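Local structure of protein-tyrosine-phosphatase (Vibrio vulnificus, 7DHE) at residues A[7-12]-A[36-41]; A[14-19]-A[122-127]. The protein is a low molecular weight protein tyrosine phosphatase that probably hydrolyses phosphotyrosine in proteins to tyrosine and phosphate. All coordinates share one frame; numbering follows the deposited sequence.

Contact 1. Residues A[7-12]-A[36-41]; sequences KILVVC and ASAGIA. With B85 (benzylphosphonic acid), chain E.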
ATOM      1  N   LYS A   7      12.591   5.129  -3.824  1.00 77.86           N
ATOM      2  CA  LYS A   7      11.786   5.069  -2.605  1.00 73.49           C
ATOM      3  C   LYS A   7      10.306   5.135  -2.977  1.00 69.33           C
ATOM      4  O   LYS A   7       9.854   6.095  -3.599  1.00 68.01           O
ATOM      5  CB  LYS A   7      12.178   6.185  -1.649  1.00 77.97           C
ATOM      6  CG  LYS A   7      13.596   6.077  -1.132  1.00 86.71           C
ATOM      7  CD  LYS A   7      13.882   7.048   0.009  1.00 98.27           C
ATOM      8  CE  LYS A   7      13.235   6.678   1.326  1.00 99.81           C
ATOM      9  NZ  LYS A   7      13.375   7.747   2.355  1.00111.63           N
ATOM     10  N   ILE A   8       9.585   4.071  -2.665  1.00 63.21           N
ATOM     11  CA  ILE A   8       8.171   3.917  -3.014  1.00 61.80           C
ATOM     12  C   ILE A   8       7.306   3.843  -1.759  1.00 68.34           C
ATOM     13  O   ILE A   8       7.592   3.031  -0.845  1.00 68.67           O
ATOM     14  CB  ILE A   8       7.953   2.684  -3.924  1.00 62.89           C
ATOM     15  CG1 ILE A   8       8.876   2.729  -5.167  1.00 64.63           C
ATOM     16  CG2 ILE A   8       6.448   2.519  -4.300  1.00 61.05           C
ATOM     17  CD1 ILE A   8       9.150   1.392  -5.814  1.00 68.25           C
ATOM     18  N   LEU A   9       6.224   4.654  -1.745  1.00 64.19           N
ATOM     19  CA  LEU A   9       5.291   4.686  -0.625  1.00 63.87           C
ATOM     20  C   LEU A   9       3.943   4.189  -1.055  1.00 65.43           C
ATOM     21  O   LEU A   9       3.310   4.802  -1.921  1.00 66.23           O
ATOM     22  CB  LEU A   9       5.167   6.099  -0.040  1.00 66.17           C
ATOM     23  CG  LEU A   9       4.355   6.211   1.251  1.00 69.67           C
ATOM     24  CD1 LEU A   9       5.090   5.527   2.448  1.00 68.65           C
ATOM     25  CD2 LEU A   9       4.044   7.656   1.522  1.00 72.89           C
ATOM     26  N   VAL A  10       3.509   3.072  -0.455  1.00 58.44           N
ATOM     27  CA  VAL A  10       2.226   2.458  -0.765  1.00 56.55           C
ATOM     28  C   VAL A  10       1.215   3.006   0.239  1.00 61.58           C
ATOM     29  O   VAL A  10       1.465   2.960   1.426  1.00 61.55           O
ATOM     30  CB  VAL A  10       2.316   0.922  -0.743  1.00 57.91           C
ATOM     31  CG1 VAL A  10       0.967   0.311  -1.098  1.00 57.67           C
ATOM     32  CG2 VAL A  10       3.386   0.426  -1.691  1.00 56.91           C
ATOM     33  N   VAL A  11       0.089   3.554  -0.241  1.00 58.66           N
ATOM     34  CA  VAL A  11      -0.866   4.255   0.608  1.00 58.66           C
ATOM     35  C   VAL A  11      -2.263   3.679   0.500  1.00 61.80           C
ATOM     36  O   VAL A  11      -2.741   3.418  -0.606  1.00 60.03           O
ATOM     37  CB  VAL A  11      -0.849   5.796   0.267  1.00 64.27           C
ATOM     38  CG1 VAL A  11      -1.950   6.563   0.992  1.00 65.48           C
ATOM     39  CG2 VAL A  11       0.523   6.423   0.536  1.00 64.92           C
ATOM     40  N   CYS A  12      -2.906   3.482   1.670  1.00 59.39           N
ATOM     41  CA  CYS A  12      -4.304   3.140   1.842  1.00 60.45           C
ATOM     42  C   CYS A  12      -4.864   3.932   3.014  1.00 65.69           C
ATOM     43  O   CYS A  12      -4.347   5.023   3.269  1.00 68.61           O
ATOM     44  CB  CYS A  12      -4.571   1.643   1.933  1.00 61.17           C
ATOM     45  SG  CYS A  12      -4.137   0.877   3.516  1.00 65.30           S
ATOM     46  N   ALA A  36       7.899   1.405   1.488  1.00 61.90           N
ATOM     47  CA  ALA A  36       7.241   1.592   2.771  1.00 61.83           C
ATOM     48  C   ALA A  36       5.773   1.809   2.483  1.00 67.39           C
ATOM     49  O   ALA A  36       5.355   1.791   1.308  1.00 68.14           O
ATOM     50  CB  ALA A  36       7.826   2.788   3.509  1.00 64.53           C
ATOM     51  N   SER A  37       4.982   2.010   3.540  1.00 62.98           N
ATOM     52  CA  SER A  37       3.558   2.247   3.403  1.00 60.68           C
ATOM     53  C   SER A  37       3.030   3.139   4.508  1.00 65.11           C
ATOM     54  O   SER A  37       3.637   3.234   5.571  1.00 66.81           O
ATOM     55  CB  SER A  37       2.801   0.926   3.340  1.00 62.65           C
ATOM     56  OG  SER A  37       2.973   0.161   4.520  1.00 73.71           O
ATOM     57  N   ALA A  38       1.896   3.800   4.255  1.00 62.88           N
ATOM     58  CA  ALA A  38       1.230   4.676   5.212  1.00 65.19           C
ATOM     59  C   ALA A  38      -0.279   4.729   4.973  1.00 72.11           C
ATOM     60  O   ALA A  38      -0.752   4.374   3.887  1.00 71.29           O
ATOM     61  CB  ALA A  38       1.824   6.061   5.166  1.00 68.14           C
ATOM     62  N   GLY A  39      -1.017   5.151   6.008  1.00 70.51           N
ATOM     63  CA  GLY A  39      -2.468   5.258   5.979  1.00 70.18           C
ATOM     64  C   GLY A  39      -2.967   6.678   6.090  1.00 74.65           C
ATOM     65  O   GLY A  39      -2.512   7.431   6.957  1.00 76.54           O
ATOM     66  N   ILE A  40      -3.931   7.026   5.229  1.00 69.67           N
ATOM     67  CA  ILE A  40      -4.568   8.348   5.177  1.00 71.21           C
ATOM     68  C   ILE A  40      -5.265   8.680   6.502  1.00 73.49           C
ATOM     69  O   ILE A  40      -5.230   9.821   6.924  1.00 75.38           O
ATOM     70  CB  ILE A  40      -5.534   8.414   3.944  1.00 74.11           C
ATOM     71  CG1 ILE A  40      -4.726   8.562   2.636  1.00 72.45           C
ATOM     72  CG2 ILE A  40      -6.596   9.525   4.093  1.00 77.73           C
ATOM     73  CD1 ILE A  40      -5.449   8.273   1.415  1.00 74.14           C
ATOM     74  N   ALA A  41      -5.882   7.686   7.148  1.00 68.28           N
ATOM     75  CA  ALA A  41      -6.616   7.897   8.391  1.00 70.50           C
ATOM     76  C   ALA A  41      -6.136   6.975   9.507  1.00 73.91           C
ATOM     77  O   ALA A  41      -6.912   6.655  10.411  1.00 72.52           O
ATOM     78  CB  ALA A  41      -8.113   7.726   8.156  1.00 72.93           C
TER
HETATM   79  C1  B85 E 201      -8.213  -0.024   8.083  1.00 84.92           C
HETATM   80  C2  B85 E 201      -8.816   0.970   8.842  1.00 84.83           C
HETATM   81  C3  B85 E 201      -9.988   1.558   8.417  1.00 85.78           C
HETATM   82  C4  B85 E 201     -10.555   1.161   7.224  1.00 88.69           C
HETATM   83  C5  B85 E 201      -9.943   0.182   6.452  1.00 89.51           C
HETATM   84  C6  B85 E 201      -8.764  -0.426   6.874  1.00 86.07           C
HETATM   85  C7  B85 E 201      -8.084  -1.471   6.019  1.00 82.06           C
HETATM   86  P8  B85 E 201      -6.916  -0.784   4.842  1.00 79.48           P
HETATM   87  O9  B85 E 201      -6.622  -1.852   3.762  1.00 75.67           O
HETATM   88  O10 B85 E 201      -5.599  -0.587   5.633  1.00 79.28           O
HETATM   89  O11 B85 E 201      -7.430   0.517   4.294  1.00 74.20           O

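Contact 2. Residues A[14-19]-A[122-127]; sequences GNICRS and DPYRQS. With B85 (benzylphosphonic acid), chain E.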
ATOM      1  N   GLY A  14      -6.026   2.654   6.465  1.00 61.12           N
ATOM      2  CA  GLY A  14      -5.624   2.299   7.810  1.00 61.38           C
ATOM      3  C   GLY A  14      -4.191   1.863   7.950  1.00 67.63           C
ATOM      4  O   GLY A  14      -3.674   1.820   9.073  1.00 70.09           O
ATOM      5  N   ASN A  15      -3.550   1.489   6.835  1.00 63.08           N
ATOM      6  CA  ASN A  15      -2.177   0.948   6.817  1.00 62.00           C
ATOM      7  C   ASN A  15      -2.060  -0.342   7.640  1.00 69.12           C
ATOM      8  O   ASN A  15      -1.065  -0.575   8.312  1.00 70.48           O
ATOM      9  CB  ASN A  15      -1.132   1.991   7.223  1.00 59.63           C
ATOM     10  CG  ASN A  15       0.301   1.631   6.908  1.00 74.83           C
ATOM     11  OD1 ASN A  15       1.236   1.889   7.682  1.00 74.28           O
ATOM     12  ND2 ASN A  15       0.513   1.051   5.746  1.00 71.15           N
ATOM     13  N   ILE A  16      -3.081  -1.202   7.562  1.00 65.44           N
ATOM     14  CA  ILE A  16      -3.070  -2.488   8.260  1.00 64.50           C
ATOM     15  C   ILE A  16      -3.383  -3.651   7.302  1.00 64.21           C
ATOM     16  O   ILE A  16      -3.056  -4.796   7.613  1.00 63.36           O
ATOM     17  CB  ILE A  16      -3.989  -2.499   9.534  1.00 69.55           C
ATOM     18  CG1 ILE A  16      -5.454  -2.063   9.178  1.00 70.28           C
ATOM     19  CG2 ILE A  16      -3.388  -1.634  10.641  1.00 70.86           C
ATOM     20  CD1 ILE A  16      -6.455  -2.416  10.115  1.00 72.74           C
ATOM     21  N   CYS A  17      -4.041  -3.373   6.173  1.00 60.12           N
ATOM     22  CA  CYS A  17      -4.426  -4.424   5.230  1.00 60.41           C
ATOM     23  C   CYS A  17      -3.736  -4.307   3.866  1.00 61.34           C
ATOM     24  O   CYS A  17      -2.738  -4.981   3.599  1.00 59.65           O
ATOM     25  CB  CYS A  17      -5.945  -4.523   5.077  1.00 62.44           C
ATOM     26  SG  CYS A  17      -6.794  -5.164   6.522  1.00 68.42           S
ATOM     27  N   ARG A  18      -4.297  -3.483   3.002  1.00 58.43           N
ATOM     28  CA  ARG A  18      -3.817  -3.397   1.636  1.00 58.95           C
ATOM     29  C   ARG A  18      -2.415  -2.821   1.503  1.00 62.13           C
ATOM     30  O   ARG A  18      -1.568  -3.438   0.852  1.00 61.34           O
ATOM     31  CB  ARG A  18      -4.826  -2.638   0.761  1.00 57.64           C
ATOM     32  CG  ARG A  18      -6.207  -3.329   0.650  1.00 55.66           C
ATOM     33  CD  ARG A  18      -7.208  -2.374   0.087  1.00 64.79           C
ATOM     34  NE  ARG A  18      -7.482  -1.326   1.042  1.00 66.31           N
ATOM     35  CZ  ARG A  18      -8.235  -0.271   0.791  1.00 82.63           C
ATOM     36  NH1 ARG A  18      -8.812  -0.127  -0.389  1.00 64.59           N
ATOM     37  NH2 ARG A  18      -8.424   0.648   1.724  1.00 80.77           N
ATOM     38  N   SER A  19      -2.183  -1.645   2.087  1.00 58.39           N
ATOM     39  CA  SER A  19      -0.910  -0.966   1.923  1.00 58.47           C
ATOM     40  C   SER A  19       0.283  -1.742   2.517  1.00 64.46           C
ATOM     41  O   SER A  19       1.298  -1.856   1.810  1.00 66.39           O
ATOM     42  CB  SER A  19      -0.966   0.476   2.414  1.00 63.54           C
ATOM     43  OG  SER A  19      -1.402   0.619   3.752  1.00 74.64           O
ATOM     44  N   ASP A 122     -11.014  -2.895  -0.042  1.00 71.71           N
ATOM     45  CA  ASP A 122     -10.688  -3.100   1.351  1.00 69.34           C
ATOM     46  C   ASP A 122     -11.267  -4.428   1.884  1.00 71.76           C
ATOM     47  O   ASP A 122     -12.491  -4.605   1.907  1.00 74.24           O
ATOM     48  CB  ASP A 122     -11.229  -1.924   2.156  1.00 71.90           C
ATOM     49  CG  ASP A 122     -10.848  -1.934   3.596  1.00 85.02           C
ATOM     50  OD1 ASP A 122      -9.992  -2.771   3.980  1.00 84.50           O
ATOM     51  OD2 ASP A 122     -11.416  -1.120   4.355  1.00 96.97           O
ATOM     52  N   PRO A 123     -10.406  -5.340   2.382  1.00 64.10           N
ATOM     53  CA  PRO A 123     -10.930  -6.592   2.957  1.00 64.20           C
ATOM     54  C   PRO A 123     -11.232  -6.526   4.471  1.00 69.26           C
ATOM     55  O   PRO A 123     -11.692  -7.506   5.058  1.00 68.78           O
ATOM     56  CB  PRO A 123      -9.777  -7.550   2.725  1.00 63.62           C
ATOM     57  CG  PRO A 123      -8.551  -6.688   2.861  1.00 66.01           C
ATOM     58  CD  PRO A 123      -8.923  -5.302   2.410  1.00 62.33           C
ATOM     59  N   TYR A 124     -10.918  -5.387   5.115  1.00 65.79           N
ATOM     60  CA  TYR A 124     -11.031  -5.247   6.549  1.00 65.68           C
ATOM     61  C   TYR A 124     -12.413  -5.591   7.064  1.00 73.68           C
ATOM     62  O   TYR A 124     -13.406  -5.231   6.431  1.00 76.65           O
ATOM     63  CB  TYR A 124     -10.562  -3.865   6.998  1.00 65.94           C
ATOM     64  CG  TYR A 124     -10.340  -3.744   8.489  1.00 67.92           C
ATOM     65  CD1 TYR A 124      -9.443  -4.577   9.152  1.00 67.65           C
ATOM     66  CD2 TYR A 124     -11.029  -2.797   9.239  1.00 71.06           C
ATOM     67  CE1 TYR A 124      -9.259  -4.488  10.531  1.00 67.85           C
ATOM     68  CE2 TYR A 124     -10.854  -2.699  10.617  1.00 73.13           C
ATOM     69  CZ  TYR A 124      -9.943  -3.524  11.257  1.00 77.37           C
ATOM     70  OH  TYR A 124      -9.760  -3.446  12.619  1.00 78.94           O
ATOM     71  N   ARG A 125     -12.463  -6.336   8.195  1.00 69.25           N
ATOM     72  CA  ARG A 125     -13.681  -6.791   8.880  1.00 70.82           C
ATOM     73  C   ARG A 125     -14.393  -7.931   8.155  1.00 77.24           C
ATOM     74  O   ARG A 125     -15.471  -8.339   8.578  1.00 80.80           O
ATOM     75  CB  ARG A 125     -14.651  -5.629   9.183  1.00 68.69           C
ATOM     76  CG  ARG A 125     -14.142  -4.652  10.201  1.00 75.03           C
ATOM     77  CD  ARG A 125     -15.077  -3.484  10.396  1.00 80.09           C
ATOM     78  NE  ARG A 125     -14.446  -2.300   9.815  1.00 89.55           N
ATOM     79  CZ  ARG A 125     -13.874  -1.332  10.516  1.00 99.52           C
ATOM     80  NH1 ARG A 125     -13.288  -0.315   9.896  1.00 96.24           N
ATOM     81  NH2 ARG A 125     -13.878  -1.373  11.841  1.00 76.49           N
ATOM     82  N   GLN A 126     -13.792  -8.465   7.094  1.00 74.32           N
ATOM     83  CA  GLN A 126     -14.377  -9.561   6.323  1.00 77.70           C
ATOM     84  C   GLN A 126     -13.606 -10.867   6.545  1.00 84.97           C
ATOM     85  O   GLN A 126     -12.572 -10.882   7.217  1.00 82.04           O
ATOM     86  CB  GLN A 126     -14.436  -9.190   4.831  1.00 78.38           C
ATOM     87  CG  GLN A 126     -15.358  -8.012   4.547  1.00 89.61           C
ATOM     88  CD  GLN A 126     -15.025  -7.330   3.259  1.00114.02           C
ATOM     89  OE1 GLN A 126     -15.255  -7.867   2.180  1.00108.69           O
ATOM     90  NE2 GLN A 126     -14.491  -6.114   3.341  1.00120.18           N
ATOM     91  N   SER A 127     -14.131 -11.974   6.007  1.00 87.08           N
ATOM     92  CA  SER A 127     -13.511 -13.301   6.110  1.00 85.87           C
ATOM     93  C   SER A 127     -12.229 -13.362   5.276  1.00 83.19           C
ATOM     94  O   SER A 127     -11.962 -12.485   4.448  1.00 79.76           O
ATOM     95  CB  SER A 127     -14.495 -14.388   5.691  1.00 92.03           C
ATOM     96  OG  SER A 127     -14.711 -14.336   4.294  1.00105.97           O
TER
HETATM   97  C1  B85 E 201      -8.213  -0.024   8.083  1.00 84.92           C
HETATM   98  C2  B85 E 201      -8.816   0.970   8.842  1.00 84.83           C
HETATM   99  C3  B85 E 201      -9.988   1.558   8.417  1.00 85.78           C
HETATM  100  C4  B85 E 201     -10.555   1.161   7.224  1.00 88.69           C
HETATM  101  C5  B85 E 201      -9.943   0.182   6.452  1.00 89.51           C
HETATM  102  C6  B85 E 201      -8.764  -0.426   6.874  1.00 86.07           C
HETATM  103  C7  B85 E 201      -8.084  -1.471   6.019  1.00 82.06           C
HETATM  104  P8  B85 E 201      -6.916  -0.784   4.842  1.00 79.48           P
HETATM  105  O9  B85 E 201      -6.622  -1.852   3.762  1.00 75.67           O
HETATM  106  O10 B85 E 201      -5.599  -0.587   5.633  1.00 79.28           O
HETATM  107  O11 B85 E 201      -7.430   0.517   4.294  1.00 74.20           O

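Contact 1. Residues A[7-12]-A[36-41]
Leu9 reaches across to the neighbouring strand with one methyl, CD1, which lies 4.0 Å from Ala36 CB and 4.3 Å from Ala38 CB. Its CG stands anti to the backbone N (chi1 -172°), and the second torsion turns CD1 over the strand, close to the backbone of Ser37. Val11 follows on the same face; its CG1 meets Ile40 CG1 at 3.8 Å, the two side chains crossing at about a right angle just past the end of strand 36-39. The other face carries Val10, Ser37 and Cys12. There Val10 CB and Ser37 CB sit 4.1 Å apart, while the Ser37 hydroxyl turns to Glu23 rather than to the strand beside it. Between the two faces the backbones form a parallel ladder from Ala36 N to Ile8 O (2.9 Å) as far as Ile40 N to Cys12 O (2.8 Å), so the last bond ties the carbonyl of the predicted nucleophile to the loop after the partner strand. Helix 18-29 covers the Val10 face. The pairing is that of a beta-alpha-beta unit, with Cys12 at the strand's C-terminal end, where the phosphate-binding loop of this phosphatase family begins.

Contact 2. Residues A[14-19]-A[122-127]
Oxygen O9 of the bound benzylphosphonic acid is gripped twice by Arg18, by its backbone N at 2.9 Å and by its side-chain NE, also at 2.9 Å. This is the phosphate-binding P-loop of the tyrosine phosphatases, here holding a phosphonate in place of phosphate. A bend at chi3 (-69°) turns the guanidinium so that its edge meets the phosphonate: NE serves O9 while NH2 reaches O11 at 2.8 Å. O10 takes the amides of Ile16 and Cys17, and Gly14 N adds weak bonds to O10 and O11. NH1 turns from the ligand to Glu90, in a salt bridge, and to the carbonyl of Ile120, so the guanidinium is fixed from both ends.

Segment 122-127, which brings the predicted proton donor Asp122 to the predicted active-site Arg18, closes over this site. Asp122 CB lies 3.7 Å above the plane of the Arg18 guanidinium, over its centre, and the carboxylate is stacked nearly parallel to it, 14° apart. Arg18 NE and Asp122 OD1 are 4.1 Å apart, but the oxygen lies well out of the guanidinium plane and no N-H points at it. Asp122 OD1 accepts Tyr124 N from above the carboxylate plane, an Asx turn that fixes the acid, and a type II beta turn from Pro123 to Gln126 overlaps it. The proline ring packs through CD on Arg18 CG and through CG on Cys17 CB. With CG anti to the backbone N (chi1 -166°), Tyr124 sets one ring face against the ligand and Ile16. Ligand C1 and Ile16 CD1 lie over this same face, with Ile16 CD1 in a CH-pi contact 3.9 Å from the ring centroid and offset toward the rim, nearest CE1.

How the contacts relate
Contact 1 belongs to the central parallel sheet and contact 2 to the pocket at its C-terminal edge, their centres about 13 Å apart. Along the chain the segments alternate: strand 7-12, then 14-19 leading into helix 18-29, then 36-41 and, after some eighty residues, the loop 122-127 before helix 128-148. Strand, helix and strand thus form one beta-alpha-beta unit, and the P-loop is its first connection. Asn15 bridges the two contacts, its ND2 probably hydrogen-bonded to Ser37 OG at 2.9 Å. The ligand lies beside both contacts: strand 7-12 brings in the predicted nucleophile Cys12, and the loop 122-127 adds Asp122 to complete the predicted catalytic set with Arg18.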